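Local atomic coordinates of GH3 beta-N-acetylglucosaminidase (Paenibacillaceae, PDB entry 6K5J), a protein that catalyses, as a family 3 glycoside hydrolase, the release of N-acetylglucosamine from the non-reducing ends of beta-linked sugar chains. Residues L79-E85 / G129-A135; I47-R51 / L297-R301; S372-S378 / K497-Y503. All blocks are in the same frame, centred on the assembly; numbering follows the deposited sequence.

Interaction 1: L79-E85 / G129-A135; sequences LISIDQE and GINMNFA. With NAG (2-acetamido-2-deoxy-beta-D-glucopyranose), chain B.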
loop_
_atom_site.group_PDB
_atom_site.type_symbol
_atom_site.label_atom_id
_atom_site.label_comp_id
_atom_site.label_asym_id
_atom_site.label_seq_id
_atom_site.Cartn_x
_atom_site.Cartn_y
_atom_site.Cartn_z
ATOM N N LEU A 79 10.562 -16.341 -5.203
ATOM C CA LEU A 79 10.036 -14.983 -5.193
ATOM C C LEU A 79 10.063 -14.445 -3.763
ATOM O O LEU A 79 9.719 -15.147 -2.810
ATOM C CB LEU A 79 8.606 -14.951 -5.751
ATOM C CG LEU A 79 8.484 -15.199 -7.260
ATOM C CD1 LEU A 79 7.035 -15.533 -7.640
ATOM C CD2 LEU A 79 8.997 -13.983 -8.038
ATOM N N ILE A 80 10.480 -13.191 -3.612
ATOM C CA ILE A 80 10.532 -12.530 -2.316
ATOM C C ILE A 80 9.806 -11.200 -2.479
ATOM O O ILE A 80 10.263 -10.324 -3.228
ATOM C CB ILE A 80 11.973 -12.340 -1.821
ATOM C CG1 ILE A 80 12.629 -13.715 -1.597
ATOM C CG2 ILE A 80 12.012 -11.533 -0.525
ATOM C CD1 ILE A 80 14.059 -13.668 -1.066
ATOM N N SER A 81 8.666 -11.060 -1.809
ATOM C CA SER A 81 7.769 -9.930 -2.005
ATOM C C SER A 81 7.606 -9.131 -0.711
ATOM O O SER A 81 8.178 -9.470 0.329
ATOM C CB SER A 81 6.405 -10.395 -2.515
ATOM O OG SER A 81 5.703 -9.285 -3.092
ATOM N N ILE A 82 6.788 -8.091 -0.793
ATOM C CA ILE A 82 6.664 -7.080 0.255
ATOM C C ILE A 82 5.519 -6.159 -0.139
ATOM O O ILE A 82 5.159 -6.081 -1.317
ATOM C CB ILE A 82 8.014 -6.304 0.393
ATOM C CG1 ILE A 82 8.029 -5.401 1.632
ATOM C CG2 ILE A 82 8.308 -5.470 -0.878
ATOM C CD1 ILE A 82 9.394 -4.786 1.908
ATOM N N ASP A 83 4.915 -5.478 0.843
ATOM C CA ASP A 83 3.931 -4.419 0.558
ATOM C C ASP A 83 4.600 -3.049 0.671
ATOM O O ASP A 83 4.377 -2.297 1.616
ATOM C CB ASP A 83 2.747 -4.490 1.518
ATOM C CG ASP A 83 1.992 -5.774 1.419
ATOM O OD1 ASP A 83 1.609 -6.147 0.286
ATOM O OD2 ASP A 83 1.777 -6.400 2.481
ATOM N N GLN A 84 5.443 -2.736 -0.305
ATOM C CA GLN A 84 6.135 -1.444 -0.326
ATOM C C GLN A 84 5.474 -0.534 -1.365
ATOM O O GLN A 84 6.005 -0.258 -2.444
ATOM C CB GLN A 84 7.633 -1.653 -0.585
ATOM C CG GLN A 84 8.506 -0.449 -0.258
ATOM C CD GLN A 84 8.842 -0.320 1.226
ATOM O OE1 GLN A 84 8.133 -0.831 2.097
ATOM N NE2 GLN A 84 9.923 0.383 1.515
ATOM N N GLU A 85 4.267 -0.060 -1.005
ATOM C CA GLU A 85 3.459 0.741 -1.923
ATOM C C GLU A 85 3.987 2.163 -2.049
ATOM O O GLU A 85 3.898 2.760 -3.127
ATOM C CB GLU A 85 1.988 0.769 -1.462
ATOM C CG GLU A 85 1.349 -0.621 -1.388
ATOM C CD GLU A 85 -0.066 -0.628 -0.817
ATOM O OE1 GLU A 85 -0.732 0.434 -0.833
ATOM O OE2 GLU A 85 -0.511 -1.711 -0.359
ATOM N N GLY A 129 17.617 -7.755 -2.340
ATOM C CA GLY A 129 17.241 -9.113 -2.674
ATOM C C GLY A 129 15.751 -9.339 -2.801
ATOM O O GLY A 129 15.315 -10.493 -2.931
ATOM N N ILE A 130 14.957 -8.280 -2.756
ATOM C CA ILE A 130 13.512 -8.365 -2.952
ATOM C C ILE A 130 13.222 -8.199 -4.440
ATOM O O ILE A 130 13.652 -7.221 -5.062
ATOM C CB ILE A 130 12.792 -7.291 -2.115
ATOM C CG1 ILE A 130 13.035 -7.546 -0.627
ATOM C CG2 ILE A 130 11.305 -7.238 -2.446
ATOM C CD1 ILE A 130 12.858 -6.308 0.252
ATOM N N ASN A 131 12.490 -9.148 -5.018
ATOM C CA ASN A 131 12.306 -9.193 -6.465
ATOM C C ASN A 131 10.841 -9.109 -6.870
ATOM O O ASN A 131 10.523 -9.282 -8.050
ATOM C CB ASN A 131 12.956 -10.458 -7.049
ATOM C CG ASN A 131 12.482 -11.729 -6.366
ATOM O OD1 ASN A 131 11.298 -11.889 -6.094
ATOM N ND2 ASN A 131 13.410 -12.646 -6.094
ATOM N N MET A 132 9.949 -8.831 -5.925
ATOM C CA MET A 132 8.526 -8.708 -6.190
ATOM C C MET A 132 7.962 -7.677 -5.221
ATOM O O MET A 132 8.440 -7.543 -4.091
ATOM C CB MET A 132 7.807 -10.060 -6.034
ATOM C CG MET A 132 6.345 -10.075 -6.496
ATOM S SD MET A 132 5.682 -11.766 -6.424
ATOM C CE MET A 132 4.255 -11.621 -7.505
ATOM N N ASN A 133 6.962 -6.929 -5.680
ATOM C CA ASN A 133 6.312 -5.929 -4.837
ATOM C C ASN A 133 4.816 -6.077 -5.030
ATOM O O ASN A 133 4.347 -6.213 -6.164
ATOM C CB ASN A 133 6.771 -4.497 -5.199
ATOM C CG ASN A 133 6.401 -3.451 -4.137
ATOM O OD1 ASN A 133 5.971 -3.785 -3.037
ATOM N ND2 ASN A 133 6.604 -2.173 -4.471
ATOM N N PHE A 134 4.067 -6.068 -3.934
ATOM C CA PHE A 134 2.613 -6.074 -4.055
ATOM C C PHE A 134 2.137 -4.633 -4.224
ATOM O O PHE A 134 1.561 -4.007 -3.332
ATOM C CB PHE A 134 1.980 -6.792 -2.873
ATOM C CG PHE A 134 2.194 -8.278 -2.906
ATOM C CD1 PHE A 134 2.317 -8.935 -4.126
ATOM C CD2 PHE A 134 2.276 -9.015 -1.746
ATOM C CE1 PHE A 134 2.504 -10.308 -4.187
ATOM C CE2 PHE A 134 2.471 -10.397 -1.796
ATOM C CZ PHE A 134 2.585 -11.035 -3.026
ATOM N N ALA A 135 2.402 -4.124 -5.420
ATOM C CA ALA A 135 2.148 -2.745 -5.804
ATOM C C ALA A 135 2.302 -2.651 -7.317
ATOM O O ALA A 135 3.015 -3.466 -7.911
ATOM C CB ALA A 135 3.116 -1.781 -5.096
HETATM C C1 NAG B . -3.911 -7.645 2.422
HETATM C C2 NAG B . -3.966 -6.337 1.592
HETATM C C3 NAG B . -3.002 -6.394 0.393
HETATM C C4 NAG B . -1.618 -6.870 0.813
HETATM C C5 NAG B . -1.747 -8.198 1.540
HETATM C C6 NAG B . -0.429 -8.771 2.009
HETATM C C7 NAG B . -5.972 -4.939 1.245
HETATM C C8 NAG B . -7.366 -4.900 0.680
HETATM N N2 NAG B . -5.328 -6.105 1.129
HETATM O O1 NAG B . -4.563 -7.417 3.626
HETATM O O3 NAG B . -2.899 -5.108 -0.210
HETATM O O4 NAG B . -0.783 -7.027 -0.328
HETATM O O5 NAG B . -2.549 -7.990 2.707
HETATM O O6 NAG B . 0.119 -8.008 3.078
HETATM O O7 NAG B . -5.448 -3.952 1.759
#
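Ile80, Phe134 and Ser81 give up the most surface in this buried contact, which covers 683 Å² in all. Ile80 is held by its backbone at both ends. Its N donates to Asn131 OD1 (2.9 Å), so a side-chain amide stands in for a strand carbonyl, while Ile80 O accepts from Asn131 N (3.1 Å) and, weakly, from Met132 N. Its side chain lies against Ile130, with Ile80 CG2 4.1 Å from Ile130 CG1. One residue on, Ser81 CA makes a CA-H...O contact with Met132 O (3.2 Å), and Ser81 CB sits over the face of the Phe134 ring, 4.1 Å from its centroid, in a CH-pi contact. Phe134 is tied back through its N to Ile82 O (2.8 Å). Where the chain leaves strand 79-81, the Asn133 amide holds Gln84 at two points: OD1 accepts from Gln84 N and ND2 donates to Gln84 O. Asp83 has OD1 at the edge of the Phe134 ring and both carboxylate oxygens on the sugar: NAG O4 donates to Asp83 OD1 (2.6 Å) and NAG O6 to Asp83 OD2, a very short 2.4 Å. Arg91 forms a salt bridge with Asp83. Adjacent barrel strands whose C-terminal ends open into a sugar site are characteristic of the TIM-barrel domain of family 3 glycoside hydrolases.

Interaction 2: I47-R51 / L297-R301; sequences IYFRR and LVSHR. With NAG (2-acetamido-2-deoxy-beta-D-glucopyranose), chain B.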
loop_
_atom_site.group_PDB
_atom_site.type_symbol
_atom_site.label_atom_id
_atom_site.label_comp_id
_atom_site.label_asym_id
_atom_site.label_seq_id
_atom_site.Cartn_x
_atom_site.Cartn_y
_atom_site.Cartn_z
ATOM N N ILE A 47 6.998 -13.650 1.672
ATOM C CA ILE A 47 6.597 -12.251 1.808
ATOM C C ILE A 47 7.174 -11.701 3.109
ATOM O O ILE A 47 7.076 -12.344 4.164
ATOM C CB ILE A 47 5.065 -12.075 1.758
ATOM C CG1 ILE A 47 4.703 -10.597 2.003
ATOM C CG2 ILE A 47 4.361 -13.011 2.753
ATOM C CD1 ILE A 47 3.278 -10.220 1.635
ATOM N N TYR A 48 7.775 -10.513 3.031
ATOM C CA TYR A 48 8.332 -9.812 4.183
ATOM C C TYR A 48 7.299 -8.870 4.805
ATOM O O TYR A 48 6.511 -8.231 4.097
ATOM C CB TYR A 48 9.545 -8.972 3.779
ATOM C CG TYR A 48 10.829 -9.711 3.449
ATOM C CD1 TYR A 48 11.118 -10.959 4.001
ATOM C CD2 TYR A 48 11.777 -9.128 2.607
ATOM C CE1 TYR A 48 12.322 -11.611 3.713
ATOM C CE2 TYR A 48 12.973 -9.770 2.313
ATOM C CZ TYR A 48 13.234 -11.014 2.864
ATOM O OH TYR A 48 14.423 -11.645 2.579
ATOM N N PHE A 49 7.357 -8.746 6.133
ATOM C CA PHE A 49 6.674 -7.691 6.881
ATOM C C PHE A 49 7.693 -6.938 7.737
ATOM O O PHE A 49 8.884 -7.238 7.708
ATOM C CB PHE A 49 5.519 -8.278 7.703
ATOM C CG PHE A 49 4.385 -8.749 6.835
ATOM C CD1 PHE A 49 4.418 -10.017 6.266
ATOM C CD2 PHE A 49 3.342 -7.894 6.508
ATOM C CE1 PHE A 49 3.400 -10.447 5.422
ATOM C CE2 PHE A 49 2.316 -8.310 5.661
ATOM C CZ PHE A 49 2.347 -9.592 5.120
ATOM N N ARG A 50 7.211 -5.922 8.468
ATOM C CA ARG A 50 8.086 -5.081 9.292
ATOM C C ARG A 50 8.975 -5.917 10.218
ATOM O O ARG A 50 10.135 -5.565 10.466
ATOM C CB ARG A 50 7.228 -4.088 10.098
ATOM C CG ARG A 50 8.011 -3.088 10.955
ATOM C CD ARG A 50 7.114 -1.894 11.395
ATOM N NE ARG A 50 6.524 -1.224 10.239
ATOM C CZ ARG A 50 7.083 -0.206 9.585
ATOM N NH1 ARG A 50 8.243 0.294 9.979
ATOM N NH2 ARG A 50 6.481 0.318 8.532
ATOM N N ARG A 51 8.447 -7.036 10.728
ATOM C CA ARG A 51 9.193 -7.920 11.625
ATOM C C ARG A 51 10.452 -8.498 10.981
ATOM O O ARG A 51 11.367 -8.906 11.704
ATOM C CB ARG A 51 8.299 -9.071 12.094
ATOM C CG ARG A 51 7.781 -9.925 10.916
ATOM C CD ARG A 51 6.767 -11.004 11.323
ATOM N NE ARG A 51 6.330 -11.748 10.136
ATOM C CZ ARG A 51 5.066 -11.887 9.739
ATOM N NH1 ARG A 51 4.069 -11.363 10.447
ATOM N NH2 ARG A 51 4.804 -12.572 8.628
ATOM N N LEU A 297 -1.441 -16.663 -1.210
ATOM C CA LEU A 297 -0.729 -15.855 -0.226
ATOM C C LEU A 297 -1.259 -16.172 1.173
ATOM O O LEU A 297 -2.457 -16.007 1.442
ATOM C CB LEU A 297 -0.887 -14.370 -0.541
ATOM C CG LEU A 297 -0.202 -13.385 0.407
ATOM C CD1 LEU A 297 1.313 -13.634 0.470
ATOM C CD2 LEU A 297 -0.498 -11.961 -0.029
ATOM N N VAL A 298 -0.379 -16.628 2.060
ATOM C CA VAL A 298 -0.741 -16.905 3.453
ATOM C C VAL A 298 0.360 -16.291 4.318
ATOM O O VAL A 298 1.399 -16.908 4.568
ATOM C CB VAL A 298 -0.927 -18.399 3.736
ATOM C CG1 VAL A 298 -1.572 -18.591 5.112
ATOM C CG2 VAL A 298 -1.812 -19.049 2.659
ATOM N N SER A 299 0.129 -15.059 4.793
ATOM C CA SER A 299 1.238 -14.193 5.214
ATOM C C SER A 299 1.798 -14.485 6.603
ATOM O O SER A 299 2.961 -14.151 6.867
ATOM C CB SER A 299 0.806 -12.725 5.180
ATOM O OG SER A 299 0.476 -12.319 3.862
ATOM N N HIS A 300 1.013 -15.049 7.523
ATOM C CA HIS A 300 1.416 -14.894 8.922
ATOM C C HIS A 300 1.533 -16.188 9.727
ATOM O O HIS A 300 2.580 -16.455 10.332
ATOM C CB HIS A 300 0.433 -13.930 9.604
ATOM C CG HIS A 300 0.425 -12.557 8.998
ATOM N ND1 HIS A 300 1.545 -11.754 8.968
ATOM C CD2 HIS A 300 -0.550 -11.866 8.360
ATOM C CE1 HIS A 300 1.254 -10.618 8.357
ATOM N NE2 HIS A 300 -0.011 -10.664 7.975
ATOM N N ARG A 301 0.475 -16.988 9.768
ATOM C CA ARG A 301 0.397 -18.109 10.698
ATOM C C ARG A 301 0.855 -19.394 10.022
ATOM O O ARG A 301 0.234 -19.847 9.054
ATOM C CB ARG A 301 -1.028 -18.268 11.228
ATOM C CG ARG A 301 -1.660 -16.955 11.671
ATOM C CD ARG A 301 -2.640 -17.165 12.798
ATOM N NE ARG A 301 -1.969 -17.774 13.942
ATOM C CZ ARG A 301 -2.593 -18.220 15.024
ATOM N NH1 ARG A 301 -3.914 -18.122 15.116
ATOM N NH2 ARG A 301 -1.894 -18.762 16.013
HETATM C C1 NAG B . -3.911 -7.645 2.422
HETATM C C2 NAG B . -3.966 -6.337 1.592
HETATM C C3 NAG B . -3.002 -6.394 0.393
HETATM C C4 NAG B . -1.618 -6.870 0.813
HETATM C C5 NAG B . -1.747 -8.198 1.540
HETATM C C6 NAG B . -0.429 -8.771 2.009
HETATM C C7 NAG B . -5.972 -4.939 1.245
HETATM C C8 NAG B . -7.366 -4.900 0.680
HETATM N N2 NAG B . -5.328 -6.105 1.129
HETATM O O1 NAG B . -4.563 -7.417 3.626
HETATM O O3 NAG B . -2.899 -5.108 -0.210
HETATM O O4 NAG B . -0.783 -7.027 -0.328
HETATM O O5 NAG B . -2.549 -7.990 2.707
HETATM O O6 NAG B . 0.119 -8.008 3.078
HETATM O O7 NAG B . -5.448 -3.952 1.759
#
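Side chains from two strand ends and the loops that follow them meet here, at the C-terminal ends of TIM-barrel strands 45-47 and 296-298, which flank strand 21-23 between them. The two backbones stay apart, the closest CA pair being Ile47 and Ser299 at 6.6 Å, so side chains do the bridging and only 260 Å² is buried. At the strand ends, Ile47 CG2 packs on Leu297 CD1 (3.9 Å), and Met22 of the intervening strand touches both residues. In the loops beyond, Phe49 turns its ring toward the opposite segment: Phe49 CE1 lies 3.5 Å from Ser299 CB, and His300 CE1 sits over one face of the ring, 3.6 Å from Phe49 CZ. The two rings meet obliquely, with centroids 4.5 Å apart and planes at 47°. Phe49, Leu297 and Ile47 also border the bound sugar, since Phe49 CE2 is 3.4 Å from NAG O6 and Leu297 CD2 and Ile47 CD1 lie 3.8 and 4.0 Å from NAG C6; the three residues thus line the hydroxymethyl end of the site. Farther along, Arg51 spans the gap with an extended side chain whose NE is bound to Phe25 O. The edge of its guanidinium reaches the other segment, where Arg51 NH2 donates to Ser299 O (3.0 Å) and Arg51 NH1 to His300 ND1 (3.0 Å), making that imidazole nitrogen an acceptor.

Interaction 3: S372-S378 / K497-Y503; sequences SITLLRS and KTFFAAY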
loop_
_atom_site.group_PDB
_atom_site.type_symbol
_atom_site.label_atom_id
_atom_site.label_comp_id
_atom_site.label_asym_id
_atom_site.label_seq_id
_atom_site.Cartn_x
_atom_site.Cartn_y
_atom_site.Cartn_z
ATOM N N SER A 372 2.426 18.300 -5.035
ATOM C CA SER A 372 1.294 17.516 -4.557
ATOM C C SER A 372 0.375 18.285 -3.606
ATOM O O SER A 372 -0.849 18.141 -3.695
ATOM C CB SER A 372 1.825 16.239 -3.874
ATOM O OG SER A 372 0.787 15.411 -3.390
ATOM N N ILE A 373 0.933 19.115 -2.712
ATOM C CA ILE A 373 0.124 19.805 -1.705
ATOM C C ILE A 373 -1.022 20.551 -2.368
ATOM O O ILE A 373 -0.829 21.288 -3.342
ATOM C CB ILE A 373 0.989 20.774 -0.876
ATOM C CG1 ILE A 373 2.235 20.056 -0.321
ATOM C CG2 ILE A 373 0.126 21.407 0.225
ATOM C CD1 ILE A 373 1.927 18.901 0.644
ATOM N N THR A 374 -2.222 20.378 -1.816
ATOM C CA THR A 374 -3.457 20.858 -2.416
ATOM C C THR A 374 -4.199 21.748 -1.430
ATOM O O THR A 374 -4.237 21.462 -0.234
ATOM C CB THR A 374 -4.325 19.662 -2.822
ATOM O OG1 THR A 374 -3.565 18.824 -3.705
ATOM C CG2 THR A 374 -5.608 20.114 -3.507
ATOM N N LEU A 375 -4.773 22.839 -1.926
ATOM C CA LEU A 375 -5.588 23.735 -1.115
ATOM C C LEU A 375 -7.046 23.512 -1.491
ATOM O O LEU A 375 -7.439 23.773 -2.630
ATOM C CB LEU A 375 -5.192 25.200 -1.332
ATOM C CG LEU A 375 -5.995 26.272 -0.564
ATOM C CD1 LEU A 375 -6.058 25.965 0.935
ATOM C CD2 LEU A 375 -5.398 27.651 -0.789
ATOM N N LEU A 376 -7.843 23.027 -0.547
ATOM C CA LEU A 376 -9.246 22.740 -0.818
ATOM C C LEU A 376 -10.177 23.866 -0.403
ATOM O O LEU A 376 -11.260 24.007 -0.982
ATOM C CB LEU A 376 -9.677 21.453 -0.098
ATOM C CG LEU A 376 -9.284 20.111 -0.721
ATOM C CD1 LEU A 376 -7.823 19.843 -0.512
ATOM C CD2 LEU A 376 -10.104 18.987 -0.084
ATOM N N ARG A 377 -9.782 24.685 0.566
ATOM C CA ARG A 377 -10.676 25.712 1.079
ATOM C C ARG A 377 -9.828 26.809 1.701
ATOM O O ARG A 377 -8.855 26.516 2.390
ATOM C CB ARG A 377 -11.647 25.130 2.120
ATOM C CG ARG A 377 -12.588 26.161 2.733
ATOM C CD ARG A 377 -13.404 25.582 3.880
ATOM N NE ARG A 377 -14.318 24.549 3.430
ATOM C CZ ARG A 377 -14.915 23.678 4.233
ATOM N NH1 ARG A 377 -14.689 23.714 5.542
ATOM N NH2 ARG A 377 -15.740 22.774 3.728
ATOM N N SER A 378 -10.191 28.062 1.445
ATOM C CA SER A 378 -9.530 29.181 2.106
ATOM C C SER A 378 -10.405 30.413 1.957
ATOM O O SER A 378 -11.264 30.485 1.073
ATOM C CB SER A 378 -8.138 29.450 1.536
ATOM O OG SER A 378 -8.231 29.747 0.161
ATOM N N LYS A 497 -11.874 27.127 8.109
ATOM C CA LYS A 497 -11.807 28.113 7.034
ATOM C C LYS A 497 -10.710 27.828 6.014
ATOM O O LYS A 497 -10.836 28.244 4.856
ATOM C CB LYS A 497 -11.589 29.513 7.614
ATOM C CG LYS A 497 -12.797 30.082 8.336
ATOM C CD LYS A 497 -12.478 31.459 8.921
ATOM C CE LYS A 497 -13.380 31.781 10.107
ATOM N NZ LYS A 497 -12.752 32.784 11.003
ATOM N N THR A 498 -9.635 27.151 6.419
ATOM C CA THR A 498 -8.477 26.899 5.567
ATOM C C THR A 498 -8.095 25.436 5.709
ATOM O O THR A 498 -7.762 24.992 6.812
ATOM C CB THR A 498 -7.293 27.789 5.957
ATOM O OG1 THR A 498 -7.722 29.154 6.014
ATOM C CG2 THR A 498 -6.154 27.654 4.952
ATOM N N PHE A 499 -8.137 24.693 4.597
ATOM C CA PHE A 499 -7.905 23.251 4.614
ATOM C C PHE A 499 -6.985 22.869 3.465
ATOM O O PHE A 499 -7.292 23.147 2.300
ATOM C CB PHE A 499 -9.228 22.477 4.519
ATOM C CG PHE A 499 -9.064 20.980 4.622
ATOM C CD1 PHE A 499 -8.783 20.222 3.489
ATOM C CD2 PHE A 499 -9.181 20.335 5.848
ATOM C CE1 PHE A 499 -8.614 18.834 3.574
ATOM C CE2 PHE A 499 -9.024 18.955 5.950
ATOM C CZ PHE A 499 -8.742 18.192 4.792
ATOM N N PHE A 500 -5.881 22.205 3.793
ATOM C CA PHE A 500 -4.931 21.665 2.828
ATOM C C PHE A 500 -4.982 20.143 2.860
ATOM O O PHE A 500 -5.321 19.541 3.881
ATOM C CB PHE A 500 -3.494 22.102 3.148
ATOM C CG PHE A 500 -3.243 23.574 2.987
ATOM C CD1 PHE A 500 -3.471 24.449 4.047
ATOM C CD2 PHE A 500 -2.752 24.083 1.783
ATOM C CE1 PHE A 500 -3.232 25.801 3.913
ATOM C CE2 PHE A 500 -2.517 25.439 1.639
ATOM C CZ PHE A 500 -2.756 26.303 2.709
ATOM N N ALA A 501 -4.586 19.517 1.747
ATOM C CA ALA A 501 -4.368 18.076 1.714
ATOM C C ALA A 501 -2.913 17.792 1.371
ATOM O O ALA A 501 -2.389 18.312 0.377
ATOM C CB ALA A 501 -5.297 17.378 0.706
ATOM N N ALA A 502 -2.271 16.951 2.182
ATOM C CA ALA A 502 -0.946 16.432 1.871
ATOM C C ALA A 502 -0.936 14.949 1.534
ATOM O O ALA A 502 0.086 14.455 1.036
ATOM C CB ALA A 502 0.024 16.683 3.042
ATOM N N TYR A 503 -2.021 14.223 1.810
ATOM C CA TYR A 503 -2.244 12.824 1.432
ATOM C C TYR A 503 -1.328 11.837 2.150
ATOM O O TYR A 503 -1.398 10.626 1.869
ATOM C CB TYR A 503 -2.121 12.623 -0.092
ATOM C CG TYR A 503 -2.895 13.663 -0.872
ATOM C CD1 TYR A 503 -4.268 13.543 -1.048
ATOM C CD2 TYR A 503 -2.261 14.794 -1.395
ATOM C CE1 TYR A 503 -4.992 14.498 -1.744
ATOM C CE2 TYR A 503 -2.979 15.759 -2.086
ATOM C CZ TYR A 503 -4.343 15.597 -2.265
ATOM O OH TYR A 503 -5.067 16.549 -2.955
HETATM O O HOH W 1 1.979 15.256 -0.709
#
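Leu375 lays its CD1 methyl over the face of the Phe500 ring, 3.8 Å from the centroid, and the two form a non-hydrogen-bonded antiparallel pair; Phe382 and helix 507-517 also pack on this Phe. On the other face of the sheet lie Thr374 with Ala501 and Arg377 with Phe499. Thr374 N donates to Ala501 O (3.0 Å) and Ala501 N to Thr374 O (2.8 Å). The register then slips by one: Leu376 N (2.9 Å) and, weakly, Arg377 N both donate to Phe499 O, and Phe499 N returns a bond to Arg377 O (3.0 Å). Past the strand, Tyr503 OH donates to Thr374 OG1 (2.8 Å), Thr374 OG1 in turn to Ser372 O (2.8 Å), and a water links Ser372 OG to Ala502 O. Ser372 OG is also hydrogen-bonded to Ala104 O in helix 102-108 of the barrel part, which Tyr503 touches. A classic beta bulge marks the antiparallel edge strand of an otherwise parallel sheet, consistent with the alpha/beta second domain of family 3 enzymes.

How the interactions relate
Interactions 1 and 2 are neighbours, their centres 11 Å apart, and both reach the C-terminal ends of strands in the TIM barrel. Strands 79-81 and 45-47 adjoin in one sheet; Ser81 O and Tyr48 N probably share a hydrogen bond, and Phe134 CE2 packs on Ile47 CD1. Along the chain, interaction 1 is nested within the span of chain closed by interaction 2, so residues brought in from distant parts of the sequence gather round the same sugar. Interaction 3 follows later in sequence, with its centre about 32 and 36 Å from those of interactions 1 and 2, and joins the edge strand 374-377 to strand 499-501 in a separate mixed sheet away from that site.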